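PDB 6G43: putative major capsid protein, which probably builds the protein shell of the mavirus virophage, assembling as trimers that pack side by side around the viral genome. Local coordinates for the interface of chains A and B. Coordinates in Å, arbitrary orientation; residue numbers count along the deposited sequence, not the author numbering. Chains: chain A/B, Putative major capsid protein.

Contact 1: the interface of chains A and B. Residues chain A 495, 499-500, 503-504; chain B 13-15.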
ATOM      1  N   TYR A 495     -37.793   3.461  -6.245  1.00 32.86           N
ATOM      2  CA  TYR A 495     -38.419   3.196  -7.543  1.00 32.98           C
ATOM      3  C   TYR A 495     -39.141   1.852  -7.465  1.00 33.49           C
ATOM      4  O   TYR A 495     -38.874   1.057  -6.562  1.00 33.44           O
ATOM      5  CB  TYR A 495     -37.359   3.167  -8.654  1.00 33.06           C
ATOM      6  CG  TYR A 495     -36.519   4.426  -8.731  1.00 33.22           C
ATOM      7  CD1 TYR A 495     -35.368   4.567  -7.949  1.00 32.89           C
ATOM      8  CD2 TYR A 495     -36.876   5.482  -9.572  1.00 33.07           C
ATOM      9  CE1 TYR A 495     -34.602   5.723  -8.001  1.00 32.81           C
ATOM     10  CE2 TYR A 495     -36.111   6.642  -9.631  1.00 33.08           C
ATOM     11  CZ  TYR A 495     -34.975   6.756  -8.843  1.00 32.92           C
ATOM     12  OH  TYR A 495     -34.208   7.893  -8.895  1.00 33.13           O
ATOM     13  N   GLN A 499     -39.477  -0.682 -12.797  1.00 39.19           N
ATOM     14  CA  GLN A 499     -38.583   0.394 -13.267  1.00 39.30           C
ATOM     15  C   GLN A 499     -37.118  -0.039 -13.244  1.00 39.02           C
ATOM     16  O   GLN A 499     -36.406   0.090 -14.240  1.00 38.37           O
ATOM     17  CB  GLN A 499     -38.737   1.657 -12.409  1.00 39.41           C
ATOM     18  CG  GLN A 499     -39.897   2.557 -12.798  1.00 39.87           C
ATOM     19  CD  GLN A 499     -40.037   3.749 -11.860  1.00 39.95           C
ATOM     20  OE1 GLN A 499     -40.287   3.581 -10.663  1.00 38.94           O
ATOM     21  NE2 GLN A 499     -39.878   4.961 -12.397  1.00 40.04           N
ATOM     22  N   LEU A 500     -36.689  -0.548 -12.094  1.00 39.23           N
ATOM     23  CA  LEU A 500     -35.300  -0.946 -11.869  1.00 40.11           C
ATOM     24  C   LEU A 500     -34.872  -2.170 -12.693  1.00 40.12           C
ATOM     25  O   LEU A 500     -33.750  -2.209 -13.206  1.00 39.72           O
ATOM     26  CB  LEU A 500     -35.089  -1.210 -10.380  1.00 39.95           C
ATOM     27  CG  LEU A 500     -35.316  -0.042  -9.418  1.00 40.21           C
ATOM     28  CD1 LEU A 500     -35.239  -0.525  -7.977  1.00 40.26           C
ATOM     29  CD2 LEU A 500     -34.327   1.086  -9.661  1.00 40.34           C
ATOM     30  N   SER A 503     -34.305  -1.059 -16.324  1.00 42.49           N
ATOM     31  CA  SER A 503     -33.267  -0.042 -16.506  1.00 41.40           C
ATOM     32  C   SER A 503     -32.056  -0.576 -17.286  1.00 41.08           C
ATOM     33  O   SER A 503     -31.823  -1.785 -17.297  1.00 40.90           O
ATOM     34  CB  SER A 503     -32.807   0.487 -15.149  1.00 40.87           C
ATOM     35  OG  SER A 503     -33.892   1.028 -14.419  1.00 39.96           O
ATOM     36  N   PRO A 504     -31.285   0.322 -17.941  1.00 41.37           N
ATOM     37  CA  PRO A 504     -30.120  -0.137 -18.712  1.00 41.86           C
ATOM     38  C   PRO A 504     -29.015  -0.746 -17.845  1.00 42.51           C
ATOM     39  O   PRO A 504     -28.827  -0.328 -16.698  1.00 41.62           O
ATOM     40  CB  PRO A 504     -29.609   1.144 -19.395  1.00 41.73           C
ATOM     41  CG  PRO A 504     -30.714   2.135 -19.279  1.00 41.76           C
ATOM     42  CD  PRO A 504     -31.438   1.786 -18.019  1.00 41.56           C
TER
ATOM     43  N   THR B  13     -32.496   5.860 -13.750  1.00 36.26           N
ATOM     44  CA  THR B  13     -31.992   4.667 -13.070  1.00 35.77           C
ATOM     45  C   THR B  13     -31.087   3.826 -13.970  1.00 35.37           C
ATOM     46  O   THR B  13     -31.193   3.877 -15.197  1.00 35.72           O
ATOM     47  CB  THR B  13     -33.148   3.788 -12.550  1.00 35.65           C
ATOM     48  OG1 THR B  13     -34.108   3.580 -13.594  1.00 35.73           O
ATOM     49  CG2 THR B  13     -33.830   4.448 -11.364  1.00 35.40           C
ATOM     50  N   VAL B  14     -30.190   3.073 -13.337  1.00 34.86           N
ATOM     51  CA  VAL B  14     -29.348   2.079 -14.011  1.00 34.99           C
ATOM     52  C   VAL B  14     -29.268   0.817 -13.154  1.00 35.27           C
ATOM     53  O   VAL B  14     -29.433   0.874 -11.936  1.00 35.09           O
ATOM     54  CB  VAL B  14     -27.923   2.609 -14.306  1.00 34.74           C
ATOM     55  CG1 VAL B  14     -27.977   3.716 -15.348  1.00 34.71           C
ATOM     56  CG2 VAL B  14     -27.219   3.096 -13.041  1.00 34.63           C
ATOM     57  N   LEU B  15     -29.024  -0.317 -13.802  1.00 36.27           N
ATOM     58  CA  LEU B  15     -28.899  -1.605 -13.118  1.00 36.95           C
ATOM     59  C   LEU B  15     -27.444  -2.066 -13.184  1.00 36.88           C
ATOM     60  O   LEU B  15     -26.965  -2.486 -14.239  1.00 36.68           O
ATOM     61  CB  LEU B  15     -29.839  -2.638 -13.756  1.00 37.13           C
ATOM     62  CG  LEU B  15     -30.057  -3.957 -13.004  1.00 37.62           C
ATOM     63  CD1 LEU B  15     -30.768  -3.735 -11.677  1.00 37.55           C
ATOM     64  CD2 LEU B  15     -30.849  -4.929 -13.862  1.00 38.03           C
TER

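Contact 2: the interface of chains A and B. Residues chain A 507-508; chain B 19, 22.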
ATOM      1  N   LEU A 507     -22.195  -2.490 -16.662  1.00 50.06           N
ATOM      2  CA  LEU A 507     -21.153  -3.465 -16.338  1.00 50.78           C
ATOM      3  C   LEU A 507     -19.818  -2.804 -15.973  1.00 52.18           C
ATOM      4  O   LEU A 507     -18.945  -3.452 -15.392  1.00 51.94           O
ATOM      5  CB  LEU A 507     -20.959  -4.423 -17.518  1.00 50.34           C
ATOM      6  CG  LEU A 507     -22.200  -5.228 -17.928  1.00 50.29           C
ATOM      7  CD1 LEU A 507     -22.036  -5.856 -19.305  1.00 50.25           C
ATOM      8  CD2 LEU A 507     -22.516  -6.296 -16.891  1.00 50.32           C
ATOM      9  N   THR A 508     -19.671  -1.524 -16.320  1.00 54.78           N
ATOM     10  CA  THR A 508     -18.442  -0.758 -16.101  1.00 57.03           C
ATOM     11  C   THR A 508     -18.776   0.652 -15.627  1.00 60.10           C
ATOM     12  O   THR A 508     -19.945   1.023 -15.519  1.00 60.16           O
ATOM     13  CB  THR A 508     -17.628  -0.642 -17.411  1.00 56.64           C
ATOM     14  OG1 THR A 508     -18.413   0.017 -18.415  1.00 56.07           O
ATOM     15  CG2 THR A 508     -17.221  -2.009 -17.915  1.00 56.58           C
TER
ATOM     16  N   TYR B  19     -18.616  -7.244 -13.673  1.00 32.95           N
ATOM     17  CA  TYR B  19     -17.852  -7.309 -14.919  1.00 33.19           C
ATOM     18  C   TYR B  19     -17.716  -8.742 -15.467  1.00 32.74           C
ATOM     19  O   TYR B  19     -17.468  -8.925 -16.658  1.00 33.32           O
ATOM     20  CB  TYR B  19     -16.465  -6.686 -14.701  1.00 33.34           C
ATOM     21  CG  TYR B  19     -15.724  -6.331 -15.973  1.00 33.56           C
ATOM     22  CD1 TYR B  19     -16.158  -5.280 -16.787  1.00 33.71           C
ATOM     23  CD2 TYR B  19     -14.579  -7.032 -16.362  1.00 33.69           C
ATOM     24  CE1 TYR B  19     -15.477  -4.946 -17.952  1.00 33.81           C
ATOM     25  CE2 TYR B  19     -13.891  -6.699 -17.524  1.00 33.84           C
ATOM     26  CZ  TYR B  19     -14.346  -5.657 -18.316  1.00 33.77           C
ATOM     27  OH  TYR B  19     -13.681  -5.320 -19.471  1.00 34.23           O
ATOM     28  N   ASN B  22     -20.061  -9.316 -18.316  1.00 31.14           N
ATOM     29  CA  ASN B  22     -19.559  -8.857 -19.613  1.00 31.15           C
ATOM     30  C   ASN B  22     -18.746 -10.000 -20.231  1.00 30.49           C
ATOM     31  O   ASN B  22     -17.524 -10.053 -20.097  1.00 30.78           O
ATOM     32  CB  ASN B  22     -18.708  -7.588 -19.472  1.00 31.46           C
ATOM     33  CG  ASN B  22     -18.204  -7.064 -20.812  1.00 31.90           C
ATOM     34  OD1 ASN B  22     -18.923  -7.090 -21.811  1.00 32.48           O
ATOM     35  ND2 ASN B  22     -16.964  -6.596 -20.841  1.00 32.41           N
TER

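Contact 3: the interface of chains A and B. Residues chain A 23, 25; chain B 279, 282-283, 285-286.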
ATOM      1  N   TRP A  23       4.570  10.342 -28.481  1.00 29.70           N
ATOM      2  CA  TRP A  23       5.446  11.514 -28.345  1.00 29.14           C
ATOM      3  C   TRP A  23       4.622  12.754 -27.991  1.00 29.02           C
ATOM      4  O   TRP A  23       3.612  13.012 -28.647  1.00 29.11           O
ATOM      5  CB  TRP A  23       6.218  11.792 -29.645  1.00 28.73           C
ATOM      6  CG  TRP A  23       6.966  10.615 -30.210  1.00 28.11           C
ATOM      7  CD1 TRP A  23       6.565   9.817 -31.241  1.00 27.89           C
ATOM      8  CD2 TRP A  23       8.238  10.111 -29.784  1.00 27.60           C
ATOM      9  NE1 TRP A  23       7.502   8.841 -31.479  1.00 27.70           N
ATOM     10  CE2 TRP A  23       8.540   9.000 -30.602  1.00 27.56           C
ATOM     11  CE3 TRP A  23       9.149  10.487 -28.788  1.00 27.63           C
ATOM     12  CZ2 TRP A  23       9.719   8.259 -30.456  1.00 27.39           C
ATOM     13  CZ3 TRP A  23      10.326   9.748 -28.644  1.00 27.39           C
ATOM     14  CH2 TRP A  23      10.596   8.647 -29.476  1.00 27.32           C
ATOM     15  N   THR A  25       3.575  16.341 -28.409  1.00 30.07           N
ATOM     16  CA  THR A  25       3.655  17.312 -29.501  1.00 30.45           C
ATOM     17  C   THR A  25       2.607  18.402 -29.283  1.00 30.91           C
ATOM     18  O   THR A  25       1.782  18.314 -28.372  1.00 30.64           O
ATOM     19  CB  THR A  25       3.397  16.645 -30.871  1.00 30.33           C
ATOM     20  OG1 THR A  25       2.056  16.138 -30.920  1.00 30.14           O
ATOM     21  CG2 THR A  25       4.382  15.505 -31.125  1.00 30.21           C
TER
ATOM     22  N   ILE B 279       5.880   2.191 -35.132  1.00 46.74           N
ATOM     23  CA  ILE B 279       5.350   3.442 -34.551  1.00 46.25           C
ATOM     24  C   ILE B 279       5.254   4.621 -35.537  1.00 46.00           C
ATOM     25  O   ILE B 279       4.681   5.660 -35.203  1.00 45.57           O
ATOM     26  CB  ILE B 279       6.112   3.890 -33.272  1.00 46.15           C
ATOM     27  CG1 ILE B 279       7.589   4.205 -33.546  1.00 46.35           C
ATOM     28  CG2 ILE B 279       5.992   2.827 -32.189  1.00 46.03           C
ATOM     29  CD1 ILE B 279       8.226   5.074 -32.483  1.00 46.07           C
ATOM     30  N   ILE B 282       8.838   9.689 -36.603  1.00 40.50           N
ATOM     31  CA  ILE B 282       8.954  10.467 -35.377  1.00 38.83           C
ATOM     32  C   ILE B 282       8.572  11.912 -35.730  1.00 37.37           C
ATOM     33  O   ILE B 282       9.032  12.425 -36.751  1.00 36.81           O
ATOM     34  CB  ILE B 282      10.386  10.373 -34.796  1.00 38.62           C
ATOM     35  CG1 ILE B 282      10.688   8.929 -34.372  1.00 38.83           C
ATOM     36  CG2 ILE B 282      10.566  11.286 -33.590  1.00 38.50           C
ATOM     37  CD1 ILE B 282      12.142   8.668 -34.036  1.00 39.21           C
ATOM     38  N   PRO B 283       7.718  12.564 -34.906  1.00 36.24           N
ATOM     39  CA  PRO B 283       7.251  13.917 -35.252  1.00 35.83           C
ATOM     40  C   PRO B 283       8.358  14.976 -35.271  1.00 35.03           C
ATOM     41  O   PRO B 283       9.408  14.791 -34.649  1.00 34.40           O
ATOM     42  CB  PRO B 283       6.210  14.228 -34.164  1.00 35.70           C
ATOM     43  CG  PRO B 283       6.552  13.331 -33.031  1.00 35.88           C
ATOM     44  CD  PRO B 283       7.105  12.085 -33.652  1.00 35.94           C
ATOM     45  N   THR B 285       8.653  18.032 -33.974  1.00 32.16           N
ATOM     46  CA  THR B 285       8.977  18.664 -32.697  1.00 31.24           C
ATOM     47  C   THR B 285       8.431  17.826 -31.538  1.00 30.41           C
ATOM     48  O   THR B 285       7.219  17.633 -31.424  1.00 30.11           O
ATOM     49  CB  THR B 285       8.406  20.090 -32.626  1.00 31.36           C
ATOM     50  OG1 THR B 285       8.742  20.799 -33.825  1.00 31.53           O
ATOM     51  CG2 THR B 285       8.967  20.845 -31.422  1.00 31.45           C
ATOM     52  N   ILE B 286       9.339  17.328 -30.697  1.00 29.55           N
ATOM     53  CA  ILE B 286       8.986  16.556 -29.501  1.00 28.78           C
ATOM     54  C   ILE B 286       9.099  17.472 -28.285  1.00 28.03           C
ATOM     55  O   ILE B 286      10.058  18.235 -28.168  1.00 28.12           O
ATOM     56  CB  ILE B 286       9.912  15.330 -29.312  1.00 28.70           C
ATOM     57  CG1 ILE B 286       9.868  14.420 -30.546  1.00 28.48           C
ATOM     58  CG2 ILE B 286       9.511  14.530 -28.071  1.00 28.95           C
ATOM     59  CD1 ILE B 286      10.986  13.401 -30.591  1.00 28.49           C
TER

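Contact 4: the interface of chains A and B. Residues chain A 29-32; chain B 287, 479, 493, 495, 518.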
ATOM      1  N   VAL A  29      -0.623  17.977 -26.545  1.00 33.05           N
ATOM      2  CA  VAL A  29      -0.234  18.597 -25.275  1.00 33.01           C
ATOM      3  C   VAL A  29      -1.031  19.884 -25.075  1.00 33.00           C
ATOM      4  O   VAL A  29      -1.319  20.603 -26.032  1.00 32.83           O
ATOM      5  CB  VAL A  29       1.285  18.892 -25.213  1.00 33.01           C
ATOM      6  CG1 VAL A  29       1.652  19.670 -23.952  1.00 33.10           C
ATOM      7  CG2 VAL A  29       2.079  17.594 -25.253  1.00 33.06           C
ATOM      8  N   LYS A  30      -1.390  20.148 -23.821  1.00 33.09           N
ATOM      9  CA  LYS A  30      -2.004  21.405 -23.413  1.00 33.43           C
ATOM     10  C   LYS A  30      -1.398  21.846 -22.083  1.00 32.83           C
ATOM     11  O   LYS A  30      -1.004  21.010 -21.265  1.00 32.44           O
ATOM     12  CB  LYS A  30      -3.521  21.245 -23.287  1.00 34.32           C
ATOM     13  CG  LYS A  30      -4.225  21.070 -24.622  1.00 35.06           C
ATOM     14  CD  LYS A  30      -5.724  20.898 -24.464  1.00 35.68           C
ATOM     15  CE  LYS A  30      -6.390  20.709 -25.818  1.00 36.30           C
ATOM     16  NZ  LYS A  30      -7.826  20.344 -25.686  1.00 36.87           N
ATOM     17  N   ILE A  31      -1.308  23.160 -21.887  1.00 32.25           N
ATOM     18  CA  ILE A  31      -0.778  23.735 -20.653  1.00 32.22           C
ATOM     19  C   ILE A  31      -1.937  24.116 -19.744  1.00 32.50           C
ATOM     20  O   ILE A  31      -2.869  24.796 -20.172  1.00 31.94           O
ATOM     21  CB  ILE A  31       0.089  24.983 -20.924  1.00 32.03           C
ATOM     22  CG1 ILE A  31       1.159  24.695 -21.990  1.00 32.12           C
ATOM     23  CG2 ILE A  31       0.742  25.478 -19.638  1.00 31.89           C
ATOM     24  CD1 ILE A  31       2.049  23.499 -21.710  1.00 32.21           C
ATOM     25  N   ALA A  32      -1.863  23.686 -18.488  1.00 32.91           N
ATOM     26  CA  ALA A  32      -2.901  23.979 -17.507  1.00 33.35           C
ATOM     27  C   ALA A  32      -2.520  25.172 -16.639  1.00 33.56           C
ATOM     28  O   ALA A  32      -1.344  25.388 -16.342  1.00 32.42           O
ATOM     29  CB  ALA A  32      -3.158  22.762 -16.634  1.00 33.50           C
TER
ATOM     30  N   ILE B 287       8.125  17.370 -27.383  1.00 27.54           N
ATOM     31  CA  ILE B 287       8.068  18.183 -26.164  1.00 27.20           C
ATOM     32  C   ILE B 287       8.415  17.315 -24.947  1.00 27.19           C
ATOM     33  O   ILE B 287       8.028  16.146 -24.879  1.00 27.08           O
ATOM     34  CB  ILE B 287       6.674  18.833 -25.994  1.00 26.87           C
ATOM     35  CG1 ILE B 287       6.339  19.694 -27.226  1.00 26.89           C
ATOM     36  CG2 ILE B 287       6.620  19.683 -24.727  1.00 26.85           C
ATOM     37  CD1 ILE B 287       4.923  20.231 -27.272  1.00 26.88           C
ATOM     38  N   LEU B 479       9.096  23.748 -20.361  1.00 27.13           N
ATOM     39  CA  LEU B 479       9.159  22.688 -21.365  1.00 26.78           C
ATOM     40  C   LEU B 479      10.428  22.789 -22.189  1.00 26.36           C
ATOM     41  O   LEU B 479      10.943  23.884 -22.415  1.00 25.73           O
ATOM     42  CB  LEU B 479       7.939  22.743 -22.286  1.00 26.78           C
ATOM     43  CG  LEU B 479       6.576  22.645 -21.597  1.00 27.02           C
ATOM     44  CD1 LEU B 479       5.473  22.667 -22.641  1.00 27.38           C
ATOM     45  CD2 LEU B 479       6.444  21.405 -20.728  1.00 27.11           C
ATOM     46  N   THR B 493       6.146  28.250 -19.892  1.00 30.44           N
ATOM     47  CA  THR B 493       4.850  28.231 -20.567  1.00 30.66           C
ATOM     48  C   THR B 493       3.964  29.347 -20.018  1.00 30.67           C
ATOM     49  O   THR B 493       3.097  29.097 -19.184  1.00 30.99           O
ATOM     50  CB  THR B 493       4.161  26.868 -20.385  1.00 31.00           C
ATOM     51  OG1 THR B 493       4.021  26.575 -18.987  1.00 31.00           O
ATOM     52  CG2 THR B 493       4.973  25.767 -21.050  1.00 30.98           C
ATOM     53  N   TYR B 495       1.319  32.723 -20.286  1.00 31.68           N
ATOM     54  CA  TYR B 495       0.157  33.266 -20.990  1.00 31.94           C
ATOM     55  C   TYR B 495      -0.373  34.458 -20.193  1.00 32.76           C
ATOM     56  O   TYR B 495      -0.053  34.608 -19.012  1.00 32.57           O
ATOM     57  CB  TYR B 495      -0.937  32.197 -21.126  1.00 31.72           C
ATOM     58  CG  TYR B 495      -0.476  30.936 -21.829  1.00 31.43           C
ATOM     59  CD1 TYR B 495       0.160  29.912 -21.121  1.00 30.89           C
ATOM     60  CD2 TYR B 495      -0.662  30.771 -23.203  1.00 31.01           C
ATOM     61  CE1 TYR B 495       0.601  28.763 -21.762  1.00 30.76           C
ATOM     62  CE2 TYR B 495      -0.229  29.621 -23.850  1.00 30.90           C
ATOM     63  CZ  TYR B 495       0.402  28.623 -23.126  1.00 30.84           C
ATOM     64  OH  TYR B 495       0.829  27.482 -23.760  1.00 31.14           O
HETATM   65  N   MSE B 518       0.091  19.162 -19.247  1.00 42.74           N
HETATM   66  CA  MSE B 518       1.311  19.436 -18.494  1.00 41.60           C
HETATM   67  C   MSE B 518       1.181  20.682 -17.672  1.00 41.45           C
HETATM   68  O   MSE B 518       0.607  21.677 -18.118  1.00 40.75           O
HETATM   69  CB  MSE B 518       2.460  19.623 -19.475  1.00 40.45           C
HETATM   70  CG  MSE B 518       2.732  18.334 -20.238  1.00 39.61           C
HETATM   71 SE   MSE B 518       4.397  18.542 -21.261  1.00 38.73          SE
HETATM   72  CE  MSE B 518       4.636  16.642 -21.723  1.00 38.63           C
TER

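Contact 1: the interface of chains A and B
B:Thr13, in strand 12-16 of the N-terminal arm of chain B, reaches between A:Tyr495 and the C-terminal end of helix 497-502 of chain A. Followed outward, its CB lies beside OG of A:Ser503 and CD2 of A:Leu500, and there the side chain forks into a polar and an apolar branch. The hydroxyl OG1, held between the backbone N and the carbonyl carbon (chi1 49°), hydrogen-bonds to OG of A:Ser503 at 2.7 Å. That serine hydroxyl in turn donates to the carbonyl O of A:Gln499, with 2.7 Å between A:Ser503 OG and A:Gln499 O, so a carbonyl within this short helix fixes the hydroxyl that meets the threonine. The other branch, the methyl CG2, diverges from it and sits over the centre of the A:Tyr495 ring, 3.4 Å above its plane, in a CH-pi contact. The A:Leu500 side chain crosses that of B:Thr13 at about a right angle, with A:Leu500 CD2 3.8 Å from B:Thr13 CG2. A beta-branched threonine suits this place because it offers a hydroxyl and a methyl from one carbon. Two residues farther along the arm, B:Leu15 meets A:Pro504, which follows helix 497-502 by way of A:Ser503 and presents its carbonyl to the strand. The backbone N of B:Leu15 donates to A:Pro504 O, 2.9 Å away.

Contact 2: the interface of chains A and B
A:Leu507 has a turn-like backbone (psi -17°) and A:Thr508 after it is extended, a bend that presents the carbonyl of A:Leu507 and the methyl of A:Thr508 together to B:Tyr19, the first residue of 3-10 helix 19-21. This is a small patch of the subunit interface, where the segment of chain B starting at that helix rests on the loop of chain A after strand 505-506. The tyrosine is met along one side of its ring. There A:Leu507 O lies at the edge, in the plane of the ring, 3.6 Å from CD1 of B:Tyr19, where aromatic C-H groups carry a slight positive charge that should suit a carbonyl oxygen. Beside it, CG2 of A:Thr508 rests 3.4 Å from B:Tyr19 CE1. The ring is brought there by a CG placed anti to the backbone N (chi1 -163°), which swings it toward chain A. Tyrosine suits the place because its C-H edge can take a carbonyl oxygen and a methyl side by side.

The leucine side chain heads toward B:Asn22, just past the 3-10 helix. Its branched tip meets the base of the asparagine, with A:Leu507 CD1 3.8 Å from B:Asn22 CB, so the aliphatic part of a polar residue does the packing. The other leucine methyl, A:Leu507 CD2, comes 4.1 Å from the backbone N of B:Asn22.

Contact 3: the interface of chains A and B
The indole nitrogen NE1 of A:Trp23 lies among carbon atoms of chain B, with CD of B:Pro283 at 3.9 Å and CD1 of B:Ile279 a little farther away. One face and part of the edge of the indole are packed against aliphatic side chains, which suits a large, flat and mostly apolar group. B:Pro283 makes the tightest approach: its ring crosses the tryptophan side chain at about a right angle, and its CD comes within 3.4 Å of A:Trp23 CD1 in the five-membered ring. The proline CG extends the contact back to the CB of the tryptophan. B:Ile282 and B:Ile286 lie on the same face as B:Pro283. CD1 of B:Ile286 touches CE3 of A:Trp23 at 3.9 Å; B:Ile282 brings CG1 over CZ2 and sets its CG2 4.3 Å above the indole plane, offset toward the rim. B:Ile279 instead comes to the edge, its CD1 near NE1 and CZ2. The second torsion of the tryptophan, 100°, sets the indole nearly perpendicular to the plane of CA, CB and CG, which presents its face to B:Pro283.

A:Thr25 continues the contact through its methyl CG2, which lies 3.6 Å from B:Pro283 CG and equally near the carbonyl O of B:Thr285. The rigid proline is thus shared between two residues of chain A. In the fold, the chain A residues belong to the loop between 3-10 helix 19-21 and strand 29-34, laid across the stretch of chain B that runs from 3-10 helix 277-279 into strand 285-289.

Contact 4: the interface of chains A and B
Two backbone hydrogen bonds tie A:Lys30 and A:Ala32 to B:Met518, a selenomethionine introduced by labelling. The N of B:Met518 donates to A:Lys30 O at 2.9 Å, and A:Ala32 N donates to B:Met518 O at 3.2 Å. Together they form a parallel beta bridge, centred on A:Ile31, that joins strand 29-34 of chain A to strand 516-518 of chain B.

Apolar packing lies beside this bridge. A:Ile31 points into chain B, and its CD1 meets CD1 of B:Leu479 tip to tip at 3.6 Å. Its CG1 lies anti to the carbonyl carbon (chi1 -51°), which leaves CG2 anti to the backbone N and resting against OG1 and CB of B:Thr493. B:Tyr495 crosses this isoleucine at about a right angle, its phenol OH 3.3 Å from A:Ile31 CG1. Beta-branched isoleucine suits an extended strand and supplies two branches to fill separate places. On the same side of the strand, CG1 of A:Val29 lies 4.0 Å from the selenium of B:Met518, whose extended chain passes obliquely across the valine.

By bridging an N-terminal strand of one subunit to a C-terminal strand of the next, the site probably fastens neighbouring capsid subunits together.

The contacts form two clusters: the C-alpha centres of contact 1 and contact 2 are about 16 Å apart and those of contact 3 and contact 4 about 15 Å, whereas contact 1 and contact 3 lie about 46 Å apart. In contacts 1 and 2 the N-terminal arm of B lies on A; in contacts 3 and 4 a later stretch of A's arm lies on B. Tyr495 serves both clusters, as A:Tyr495 in contact 1 and B:Tyr495 in contact 4. Within the deposited trimer, the N-terminal segment of each subunit probably runs from one neighbour to the other, linking it to both.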